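Local coordinates for protein metallo-beta-lactamase (Pseudomonas stutzeri, PDB 4ZEJ) that probably hydrolyses beta-lactam antibiotics to substituted beta-amino acids, as a zinc-dependent class B enzyme, at residues A[48-53]-A[81-86]. Numbering follows the deposited sequence.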
# COMPACT_ATOMS: atom_id res chain seq x y z
N THR A 48 0.11 4.68 -4.80
CA THR A 48 0.77 5.47 -5.80
C THR A 48 2.25 5.60 -5.46
O THR A 48 2.65 5.42 -4.30
CB THR A 48 0.18 6.89 -5.95
OG1 THR A 48 0.55 7.72 -4.84
CG2 THR A 48 -1.33 6.85 -6.09
N PRO A 49 3.07 5.91 -6.47
CA PRO A 49 4.42 6.39 -6.18
C PRO A 49 4.37 7.68 -5.37
O PRO A 49 3.32 8.29 -5.22
CB PRO A 49 5.02 6.62 -7.56
CG PRO A 49 4.28 5.67 -8.44
CD PRO A 49 2.88 5.72 -7.92
N TRP A 50 5.53 8.08 -4.87
CA TRP A 50 5.64 9.16 -3.92
C TRP A 50 5.80 10.53 -4.58
O TRP A 50 6.14 11.49 -3.89
CB TRP A 50 6.82 8.86 -2.98
CG TRP A 50 6.74 9.42 -1.59
CD1 TRP A 50 6.04 10.53 -1.14
CD2 TRP A 50 7.45 8.92 -0.46
NE1 TRP A 50 6.26 10.71 0.20
CE2 TRP A 50 7.13 9.75 0.65
CE3 TRP A 50 8.34 7.85 -0.27
CZ2 TRP A 50 7.66 9.54 1.91
CZ3 TRP A 50 8.86 7.65 0.99
CH2 TRP A 50 8.51 8.48 2.07
N SER A 51 5.58 10.63 -5.89
CA SER A 51 5.61 11.91 -6.60
C SER A 51 4.81 11.85 -7.89
O SER A 51 4.52 10.78 -8.42
CB SER A 51 7.05 12.29 -6.97
OG SER A 51 7.55 11.45 -7.99
N ASP A 52 4.47 13.03 -8.41
CA ASP A 52 3.82 13.13 -9.73
C ASP A 52 4.64 12.58 -10.87
O ASP A 52 4.11 11.88 -11.74
CB ASP A 52 3.48 14.58 -10.04
CG ASP A 52 2.20 15.01 -9.40
OD1 ASP A 52 1.65 16.03 -9.84
OD2 ASP A 52 1.75 14.30 -8.48
N ARG A 53 5.93 12.92 -10.87
CA ARG A 53 6.87 12.44 -11.87
C ARG A 53 6.82 10.92 -11.94
O ARG A 53 6.70 10.34 -13.02
CB ARG A 53 8.30 12.89 -11.49
CG ARG A 53 9.40 12.55 -12.50
CD ARG A 53 10.77 12.71 -11.84
NE ARG A 53 11.90 12.43 -12.74
CZ ARG A 53 12.55 13.33 -13.49
NH1 ARG A 53 12.21 14.62 -13.51
NH2 ARG A 53 13.57 12.93 -14.25
N ARG A 81 1.59 6.83 0.10
CA ARG A 81 0.52 6.00 -0.49
C ARG A 81 -0.39 6.74 -1.49
O ARG A 81 -1.06 6.09 -2.31
CB ARG A 81 -0.40 5.50 0.63
CG ARG A 81 0.24 4.86 1.85
CD ARG A 81 0.88 3.52 1.54
NE ARG A 81 2.31 3.63 1.42
CZ ARG A 81 3.12 2.73 0.85
NH1 ARG A 81 2.67 1.62 0.26
NH2 ARG A 81 4.42 2.98 0.85
N THR A 82 -0.49 8.06 -1.35
CA THR A 82 -1.51 8.89 -1.98
C THR A 82 -0.98 10.06 -2.82
O THR A 82 -1.77 10.76 -3.43
CB THR A 82 -2.45 9.50 -0.91
OG1 THR A 82 -1.67 10.29 -0.01
CG2 THR A 82 -3.21 8.42 -0.18
N ALA A 83 0.34 10.27 -2.87
CA ALA A 83 0.92 11.44 -3.57
C ALA A 83 0.39 11.62 -5.00
O ALA A 83 0.18 12.75 -5.45
CB ALA A 83 2.45 11.36 -3.61
N GLY A 84 0.18 10.52 -5.71
CA GLY A 84 -0.27 10.57 -7.11
C GLY A 84 -1.77 10.61 -7.35
O GLY A 84 -2.19 10.61 -8.52
N ILE A 85 -2.59 10.66 -6.30
CA ILE A 85 -4.04 10.67 -6.48
C ILE A 85 -4.53 11.86 -7.32
O ILE A 85 -5.37 11.69 -8.20
CB ILE A 85 -4.81 10.60 -5.12
CG1 ILE A 85 -4.70 9.18 -4.55
CG2 ILE A 85 -6.27 11.00 -5.28
CD1 ILE A 85 -5.38 8.97 -3.21
N LYS A 86 -4.02 13.06 -7.04
CA LYS A 86 -4.41 14.25 -7.81
C LYS A 86 -4.07 14.09 -9.29
O LYS A 86 -4.92 14.35 -10.17
CB LYS A 86 -3.76 15.51 -7.22
CG LYS A 86 -4.04 16.77 -8.01
CD LYS A 86 -3.56 17.98 -7.25
CE LYS A 86 -3.66 19.22 -8.11
NZ LYS A 86 -5.06 19.51 -8.52
O HOH W 1 -0.70 13.98 -7.70
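Thr48 OG1 is held by two bonds set roughly at right angles: it accepts a nearly straight bond (167°) from Gly84 N at 3.0 Å and gives its own proton to Pro49 O at 2.9 Å. The hydroxyl lies between the backbone N and the carbonyl carbon of its own residue (chi1 74°), which lets it reach the Thr82–Ile85 type I turn while bending back to the next carbonyl. Gly84 meets it inside that turn, where its CA lies 3.9 Å from Thr48 CB, so the two chains run close here. A second direct bond joins the backbones, Thr48 N to Arg81 O at 3.1 Å. Ser74 OG also bonds this oxygen. Ala83 packs its methyl against the backbone, CB 3.6 Å from both Pro49 O and Trp50 C. Toward the solvent edge, Asp52 and the turn meet through a water that donates to Asp52 OD2 at 2.6 Å and to Ala83 O. The side chain of Arg81 leaves in another direction, salt-bridged to Asp47 and lying beside the zinc ligands Asp80, His76 and Cys157. Thr48 thus ties the loop between strand 42-46 and helix 52-64 to the turn that follows zinc ligands His76, His78 and Asp80, through its backbone N and its hydroxyl as acceptor; the proton given to Pro49 O orients that hydroxyl, leaving its oxygen to receive Gly84 N.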